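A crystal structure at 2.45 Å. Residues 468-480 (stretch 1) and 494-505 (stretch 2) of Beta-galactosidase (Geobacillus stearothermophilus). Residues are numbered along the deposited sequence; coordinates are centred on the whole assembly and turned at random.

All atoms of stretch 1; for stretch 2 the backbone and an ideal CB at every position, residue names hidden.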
ATOM      1  N   TYR A 468       8.124  31.171 -32.358  1.00 12.48           N
ATOM      2  CA  TYR A 468       6.974  30.309 -32.654  1.00 10.89           C
ATOM      3  C   TYR A 468       5.720  31.103 -32.997  1.00 12.43           C
ATOM      4  O   TYR A 468       5.547  32.237 -32.544  1.00 19.22           O
ATOM      5  CB  TYR A 468       6.697  29.376 -31.468  1.00 10.87           C
ATOM      6  CG  TYR A 468       7.916  28.587 -31.068  1.00 11.10           C
ATOM      7  CD1 TYR A 468       8.252  27.407 -31.718  1.00  6.65           C
ATOM      8  CD2 TYR A 468       8.752  29.044 -30.064  1.00 11.15           C
ATOM      9  CE1 TYR A 468       9.375  26.703 -31.369  1.00  4.65           C
ATOM     10  CE2 TYR A 468       9.882  28.342 -29.709  1.00 11.23           C
ATOM     11  CZ  TYR A 468      10.189  27.175 -30.362  1.00  7.41           C
ATOM     12  OH  TYR A 468      11.327  26.489 -30.001  1.00  9.17           O
ATOM     13  N   LYS A 469       4.854  30.505 -33.810  1.00 10.09           N
ATOM     14  CA  LYS A 469       3.564  31.102 -34.147  1.00  9.62           C
ATOM     15  C   LYS A 469       2.557  30.815 -33.053  1.00  9.63           C
ATOM     16  O   LYS A 469       1.709  31.636 -32.724  1.00 11.33           O
ATOM     17  CB  LYS A 469       3.017  30.550 -35.460  1.00 14.07           C
ATOM     18  CG  LYS A 469       3.772  30.900 -36.732  1.00 18.15           C
ATOM     19  CD  LYS A 469       3.004  30.301 -37.906  1.00 19.79           C
ATOM     20  CE  LYS A 469       3.526  30.747 -39.253  1.00 26.69           C
ATOM     21  NZ  LYS A 469       2.873  29.912 -40.311  1.00 30.97           N
ATOM     22  N   LEU A 470       2.658  29.608 -32.518  1.00  9.02           N
ATOM     23  CA  LEU A 470       1.696  29.085 -31.582  1.00  5.86           C
ATOM     24  C   LEU A 470       2.438  28.547 -30.382  1.00 12.32           C
ATOM     25  O   LEU A 470       3.285  27.660 -30.521  1.00 17.66           O
ATOM     26  CB  LEU A 470       0.856  27.995 -32.232  1.00  6.39           C
ATOM     27  CG  LEU A 470      -0.123  27.258 -31.319  1.00 10.25           C
ATOM     28  CD1 LEU A 470      -1.111  28.210 -30.652  1.00  4.67           C
ATOM     29  CD2 LEU A 470      -0.857  26.176 -32.088  1.00  9.19           C
ATOM     30  N   LEU A 471       2.145  29.127 -29.220  1.00 12.30           N
ATOM     31  CA  LEU A 471       2.696  28.691 -27.946  1.00 10.96           C
ATOM     32  C   LEU A 471       1.579  28.172 -27.035  1.00 14.29           C
ATOM     33  O   LEU A 471       0.618  28.880 -26.727  1.00 10.49           O
ATOM     34  CB  LEU A 471       3.455  29.827 -27.261  1.00 10.11           C
ATOM     35  CG  LEU A 471       4.023  29.454 -25.886  1.00 11.11           C
ATOM     36  CD1 LEU A 471       4.938  28.247 -26.001  1.00 14.78           C
ATOM     37  CD2 LEU A 471       4.762  30.616 -25.260  1.00 11.57           C
ATOM     38  N   ILE A 472       1.727  26.924 -26.613  1.00  9.52           N
ATOM     39  CA  ILE A 472       0.746  26.240 -25.790  1.00  7.23           C
ATOM     40  C   ILE A 472       1.312  26.012 -24.385  1.00 11.11           C
ATOM     41  O   ILE A 472       2.251  25.249 -24.204  1.00 10.89           O
ATOM     42  CB  ILE A 472       0.341  24.894 -26.445  1.00  8.65           C
ATOM     43  CG1 ILE A 472      -0.300  25.157 -27.810  1.00  9.36           C
ATOM     44  CG2 ILE A 472      -0.586  24.076 -25.542  1.00  5.71           C
ATOM     45  CD1 ILE A 472      -0.478  23.915 -28.664  1.00 10.23           C
ATOM     46  N   ALA A 473       0.744  26.688 -23.394  1.00 11.95           N
ATOM     47  CA  ALA A 473       1.221  26.589 -22.012  1.00  8.89           C
ATOM     48  C   ALA A 473       0.113  26.148 -21.055  1.00  9.24           C
ATOM     49  O   ALA A 473      -0.473  26.972 -20.360  1.00 13.65           O
ATOM     50  CB  ALA A 473       1.792  27.923 -21.562  1.00  5.99           C
ATOM     51  N   PRO A 474      -0.180  24.844 -21.014  1.00  7.29           N
ATOM     52  CA  PRO A 474      -1.284  24.353 -20.181  1.00  6.23           C
ATOM     53  C   PRO A 474      -0.913  24.238 -18.700  1.00 10.72           C
ATOM     54  O   PRO A 474       0.241  23.910 -18.379  1.00  5.64           O
ATOM     55  CB  PRO A 474      -1.575  22.965 -20.764  1.00  3.79           C
ATOM     56  CG  PRO A 474      -0.756  22.863 -22.010  1.00 11.81           C
ATOM     57  CD  PRO A 474       0.398  23.784 -21.846  1.00  6.01           C
ATOM     58  N   MET A 475      -1.887  24.482 -17.819  1.00  7.06           N
ATOM     59  CA  MET A 475      -1.698  24.302 -16.375  1.00 12.24           C
ATOM     60  C   MET A 475      -0.386  24.900 -15.872  1.00 11.03           C
ATOM     61  O   MET A 475       0.387  24.230 -15.181  1.00  5.80           O
ATOM     62  CB  MET A 475      -1.741  22.821 -16.010  1.00  4.12           C
ATOM     63  CG  MET A 475      -3.013  22.139 -16.419  1.00  7.25           C
ATOM     64  SD  MET A 475      -3.027  20.409 -15.920  1.00 13.63           S
ATOM     65  CE  MET A 475      -3.107  20.634 -14.147  1.00  9.07           C
ATOM     66  N   LEU A 476      -0.123  26.145 -16.254  1.00 12.52           N
ATOM     67  CA  LEU A 476       1.086  26.826 -15.819  1.00  8.78           C
ATOM     68  C   LEU A 476       0.818  27.447 -14.460  1.00  9.10           C
ATOM     69  O   LEU A 476       0.889  28.667 -14.302  1.00  6.68           O
ATOM     70  CB  LEU A 476       1.513  27.883 -16.831  1.00  6.41           C
ATOM     71  CG  LEU A 476       2.941  28.403 -16.628  1.00  8.95           C
ATOM     72  CD1 LEU A 476       3.950  27.273 -16.750  1.00  5.36           C
ATOM     73  CD2 LEU A 476       3.243  29.513 -17.617  1.00  6.09           C
ATOM     74  N   TYR A 477       0.491  26.579 -13.502  1.00  9.52           N
ATOM     75  CA  TYR A 477       0.101  26.938 -12.141  1.00  6.79           C
ATOM     76  C   TYR A 477       1.086  27.903 -11.500  1.00  5.09           C
ATOM     77  O   TYR A 477       0.700  28.949 -11.001  1.00  5.66           O
ATOM     78  CB  TYR A 477      -0.044  25.650 -11.329  1.00  9.84           C
ATOM     79  CG  TYR A 477       0.050  25.746  -9.822  1.00 10.44           C
ATOM     80  CD1 TYR A 477      -1.073  26.025  -9.049  1.00  9.22           C
ATOM     81  CD2 TYR A 477       1.250  25.482  -9.163  1.00 10.08           C
ATOM     82  CE1 TYR A 477      -0.996  26.085  -7.662  1.00  4.00           C
ATOM     83  CE2 TYR A 477       1.336  25.533  -7.779  1.00  5.42           C
ATOM     84  CZ  TYR A 477       0.208  25.837  -7.036  1.00  5.51           C
ATOM     85  OH  TYR A 477       0.286  25.907  -5.661  1.00  9.04           O
ATOM     86  N   LEU A 478       2.361  27.554 -11.536  1.00  7.90           N
ATOM     87  CA  LEU A 478       3.412  28.445 -11.079  1.00  6.61           C
ATOM     88  C   LEU A 478       4.020  29.215 -12.250  1.00  8.47           C
ATOM     89  O   LEU A 478       4.406  28.616 -13.246  1.00  7.63           O
ATOM     90  CB  LEU A 478       4.494  27.646 -10.352  1.00  6.97           C
ATOM     91  CG  LEU A 478       5.733  28.379  -9.840  1.00  9.11           C
ATOM     92  CD1 LEU A 478       6.231  27.705  -8.569  1.00  5.34           C
ATOM     93  CD2 LEU A 478       6.837  28.430 -10.907  1.00  8.65           C
ATOM     94  N   VAL A 479       4.127  30.535 -12.118  1.00 10.61           N
ATOM     95  CA  VAL A 479       4.751  31.363 -13.148  1.00 15.55           C
ATOM     96  C   VAL A 479       5.239  32.689 -12.547  1.00 12.42           C
ATOM     97  O   VAL A 479       4.551  33.308 -11.748  1.00 16.04           O
ATOM     98  CB  VAL A 479       3.769  31.634 -14.322  1.00  9.25           C
ATOM     99  CG1 VAL A 479       2.602  32.510 -13.866  1.00  4.48           C
ATOM    100  CG2 VAL A 479       4.502  32.253 -15.501  1.00  5.89           C
ATOM    101  N   SER A 480       6.432  33.120 -12.926  1.00  8.32           N
ATOM    102  CA  SER A 480       6.990  34.353 -12.382  1.00  7.78           C
ATOM    103  C   SER A 480       6.445  35.576 -13.098  1.00 10.91           C
ATOM    104  O   SER A 480       5.904  35.471 -14.200  1.00 10.56           O
ATOM    105  CB  SER A 480       8.528  34.340 -12.474  1.00 10.32           C
ATOM    106  OG  SER A 480       8.990  34.482 -13.817  1.00 10.54           O
ATOM    107  N   UNK A 494       2.465  39.455 -32.022  1.00 11.37           N
ATOM    108  CA  UNK A 494       1.879  38.594 -33.031  1.00 11.92           C
ATOM    109  C   UNK A 494       1.739  37.133 -32.652  1.00 21.14           C
ATOM    110  O   UNK A 494       1.145  36.351 -33.401  1.00 19.08           O
ATOM    111  CB  UNK A 494       2.717  38.688 -34.308  1.00 11.92           C
ATOM    112  N   UNK A 495       2.286  36.760 -31.497  1.00 16.57           N
ATOM    113  CA  UNK A 495       2.178  35.408 -30.996  1.00  5.32           C
ATOM    114  C   UNK A 495       0.745  34.990 -30.707  1.00 14.69           C
ATOM    115  O   UNK A 495      -0.088  35.807 -30.321  1.00 17.84           O
ATOM    116  CB  UNK A 495       3.022  35.262 -29.728  1.00  5.32           C
ATOM    117  N   UNK A 496       0.461  33.709 -30.921  1.00  6.00           N
ATOM    118  CA  UNK A 496      -0.796  33.106 -30.528  1.00  7.26           C
ATOM    119  C   UNK A 496      -0.539  32.180 -29.332  1.00 10.54           C
ATOM    120  O   UNK A 496       0.210  31.216 -29.435  1.00 13.49           O
ATOM    121  CB  UNK A 496      -1.428  32.345 -31.696  1.00  7.26           C
ATOM    122  N   UNK A 497      -1.151  32.489 -28.200  1.00 12.96           N
ATOM    123  CA  UNK A 497      -0.896  31.794 -26.952  1.00  9.97           C
ATOM    124  C   UNK A 497      -2.143  31.087 -26.478  1.00  6.21           C
ATOM    125  O   UNK A 497      -3.216  31.666 -26.523  1.00  9.24           O
ATOM    126  CB  UNK A 497      -0.395  32.766 -25.882  1.00  9.97           C
ATOM    127  N   UNK A 498      -1.999  29.841 -26.031  1.00  6.33           N
ATOM    128  CA  UNK A 498      -3.111  29.072 -25.464  1.00  6.32           C
ATOM    129  C   UNK A 498      -2.799  28.640 -24.032  1.00 11.64           C
ATOM    130  O   UNK A 498      -1.792  27.981 -23.778  1.00  6.58           O
ATOM    131  CB  UNK A 498      -3.410  27.846 -26.330  1.00  6.32           C
ATOM    132  N   UNK A 499      -3.655  29.026 -23.093  1.00  8.53           N
ATOM    133  CA  UNK A 499      -3.518  28.560 -21.721  1.00 10.32           C
ATOM    134  C   UNK A 499      -4.804  27.910 -21.256  1.00 11.45           C
ATOM    135  O   UNK A 499      -5.825  27.938 -21.955  1.00 10.01           O
ATOM    136  CB  UNK A 499      -3.138  29.714 -20.791  1.00 10.32           C
ATOM    137  N   UNK A 500      -4.746  27.300 -20.080  1.00  8.11           N
ATOM    138  CA  UNK A 500      -5.858  26.492 -19.607  1.00 10.65           C
ATOM    139  C   UNK A 500      -6.119  26.716 -18.148  1.00 12.33           C
ATOM    140  O   UNK A 500      -5.430  27.485 -17.480  1.00  6.69           O
ATOM    141  CB  UNK A 500      -5.594  25.007 -19.865  1.00 10.65           C
ATOM    142  N   UNK A 501      -7.111  25.985 -17.664  1.00  9.79           N
ATOM    143  CA  UNK A 501      -7.365  25.840 -16.248  1.00  9.84           C
ATOM    144  C   UNK A 501      -6.081  25.641 -15.444  1.00 10.03           C
ATOM    145  O   UNK A 501      -5.110  25.055 -15.937  1.00 10.28           O
ATOM    146  CB  UNK A 501      -8.317  24.666 -16.012  1.00  9.84           C
ATOM    147  N   UNK A 502      -6.101  26.137 -14.208  1.00  6.44           N
ATOM    148  CA  UNK A 502      -5.003  26.010 -13.254  1.00  6.47           C
ATOM    149  C   UNK A 502      -3.683  26.505 -13.828  1.00  5.44           C
ATOM    150  O   UNK A 502      -2.653  25.838 -13.752  1.00  8.35           O
ATOM    151  CB  UNK A 502      -4.859  24.553 -12.811  1.00  6.47           C
ATOM    152  N   UNK A 503      -3.731  27.705 -14.388  1.00  5.21           N
ATOM    153  CA  UNK A 503      -2.543  28.365 -14.909  1.00  6.53           C
ATOM    154  C   UNK A 503      -2.404  29.705 -14.233  1.00  9.60           C
ATOM    155  O   UNK A 503      -3.372  30.384 -14.079  1.00  4.02           O
ATOM    156  CB  UNK A 503      -2.609  28.524 -16.429  1.00  6.53           C
ATOM    157  N   UNK A 504      -1.203  30.091 -13.845  1.00  9.13           N
ATOM    158  CA  UNK A 504      -0.975  31.424 -13.310  1.00  6.07           C
ATOM    159  C   UNK A 504      -1.585  31.681 -11.947  1.00 10.98           C
ATOM    160  O   UNK A 504      -2.135  32.742 -11.686  1.00  8.47           O
ATOM    161  CB  UNK A 504      -1.519  32.460 -14.296  1.00  6.07           C
ATOM    162  N   UNK A 505      -1.471  30.707 -11.058  1.00 15.72           N
ATOM    163  CA  UNK A 505      -2.114  30.786  -9.754  1.00  7.43           C
ATOM    164  C   UNK A 505      -1.174  31.352  -8.699  1.00 13.40           C
ATOM    165  O   UNK A 505      -1.579  32.027  -7.741  1.00  8.59           O
ATOM    166  CB  UNK A 505      -2.610  29.404  -9.325  1.00  7.43           C
TER

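Position 494 has phi 116°, which favours glycine. It is Gly 494. At 495 phi/psi are ordinary and CB points sideways, so many residues would suit. It is Gly 495.

Position 496 begins a strand that runs parallel to the one through Leu 470, Leu 471 and Ile 472. Its N donates to Lys 469 O (3.0 Å). CB lies on the sheet face of Leu 470. A beta-branched residue, polar or apolar, would suit. It is Thr 496. CG2 packs on Leu 470 CD1 (3.7 Å), while OG1 donates to a water (2.6 Å) that in turn donates to Lys 469 O.

Position 497 turns to the other face, with Leu 471 and Ala 473. A medium or long apolar chain fits. It is Leu 497. CD1 reaches Leu 471 CG at 4.0 Å and Ala 473 CB at 4.4 Å.

Position 498 returns to the face of Leu 470 and Ile 472. Valine, isoleucine or leucine would suit. It is Val 498, with CG2 4.0 Å from Leu 470 CD1.

Position 499 shares the face of Ala 473, with Leu 476 further along. A long flexible apolar chain could reach both. It is Met 499. CE lies 4.1 Å from Ala 473 CB and 3.5 Å from Leu 476 CD2.

At 500 CB points toward stretch 1, 4.3 Å from Met 475 N, a donor. A short acceptor such as serine or threonine is favoured. It is Thr 500. OG1 accepts from Met 475 N (2.9 Å).

At 501 CB points sideways, with nothing of stretch 1 within 5.5 Å, so a long chain is needed to come back to it. It is Tyr 501, whose CE2 meets Met 475 CG at 3.7 Å.

Position 502 has CB 4.5 Å from Met 475 CE. Its positive phi (54°) would suit glycine or asparagine; its apolar neighbours would suit an apolar chain. It is Ile 502, despite the positive phi, with CG2 4.1 Å from Tyr 477 CD1.

At 503 CB is 3.4 Å from Leu 476 N. A small acceptor suits. It is Ser 503. OG accepts a weak bond from Leu 476 N (3.1 Å), and Ser 503 OG donates to Thr 500 O (2.6 Å).

Position 504 has phi 69°, favouring glycine. It is Gly 504, whose N donates to Leu 476 O (2.6 Å).

At 505 CB points toward Tyr 477 CD1 (3.7 Å), inviting an apolar residue. It is Ile 505.

Stretch 2 (494-505) GGTLVMTYISGI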
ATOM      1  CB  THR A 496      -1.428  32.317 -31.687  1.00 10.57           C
ATOM      2  OG1 THR A 496      -1.841  33.223 -32.710  1.00 16.57           O
ATOM      3  CG2 THR A 496      -2.631  31.539 -31.209  1.00 16.16           C
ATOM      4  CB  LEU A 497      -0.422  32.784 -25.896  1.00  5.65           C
ATOM      5  CG  LEU A 497      -0.268  32.287 -24.462  1.00  6.65           C
ATOM      6  CD1 LEU A 497       0.812  31.210 -24.332  1.00  5.12           C
ATOM      7  CD2 LEU A 497       0.039  33.446 -23.564  1.00  4.43           C
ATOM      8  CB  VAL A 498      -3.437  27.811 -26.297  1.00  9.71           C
ATOM      9  CG1 VAL A 498      -4.520  26.987 -25.620  1.00 11.17           C
ATOM     10  CG2 VAL A 498      -3.881  28.188 -27.703  1.00  7.83           C
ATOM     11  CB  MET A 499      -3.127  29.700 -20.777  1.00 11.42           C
ATOM     12  CG  MET A 499      -1.667  30.080 -20.886  1.00 10.70           C
ATOM     13  SD  MET A 499      -1.192  31.371 -19.733  1.00 14.97           S
ATOM     14  CE  MET A 499       0.216  30.647 -18.934  1.00  7.63           C
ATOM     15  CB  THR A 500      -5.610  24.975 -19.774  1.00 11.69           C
ATOM     16  OG1 THR A 500      -4.648  24.540 -18.798  1.00  8.75           O
ATOM     17  CG2 THR A 500      -5.131  24.623 -21.194  1.00  7.22           C
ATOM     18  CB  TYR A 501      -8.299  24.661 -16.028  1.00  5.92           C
ATOM     19  CG  TYR A 501      -7.818  23.386 -16.668  1.00  7.96           C
ATOM     20  CD1 TYR A 501      -8.118  23.094 -17.995  1.00  7.52           C
ATOM     21  CD2 TYR A 501      -7.066  22.458 -15.941  1.00  9.45           C
ATOM     22  CE1 TYR A 501      -7.674  21.911 -18.592  1.00 12.70           C
ATOM     23  CE2 TYR A 501      -6.623  21.272 -16.525  1.00  8.36           C
ATOM     24  CZ  TYR A 501      -6.926  21.003 -17.855  1.00 12.98           C
ATOM     25  OH  TYR A 501      -6.493  19.829 -18.447  1.00 11.65           O
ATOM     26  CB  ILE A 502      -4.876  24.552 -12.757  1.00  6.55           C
ATOM     27  CG1 ILE A 502      -6.270  24.018 -12.416  1.00  6.43           C
ATOM     28  CG2 ILE A 502      -4.035  24.487 -11.509  1.00  7.44           C
ATOM     29  CD1 ILE A 502      -6.275  22.660 -11.813  1.00  6.87           C
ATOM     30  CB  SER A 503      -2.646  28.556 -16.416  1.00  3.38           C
ATOM     31  OG  SER A 503      -2.892  27.326 -17.077  1.00 15.21           O
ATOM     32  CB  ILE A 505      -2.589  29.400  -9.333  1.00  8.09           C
ATOM     33  CG1 ILE A 505      -3.509  28.833 -10.418  1.00 11.65           C
ATOM     34  CG2 ILE A 505      -3.284  29.440  -7.983  1.00 17.52           C
ATOM     35  CD1 ILE A 505      -4.686  29.740 -10.745  1.00 11.43           C
TER
HETATM   36  O   HOH W   1       0.346  33.652 -34.107  1.00 16.00           O
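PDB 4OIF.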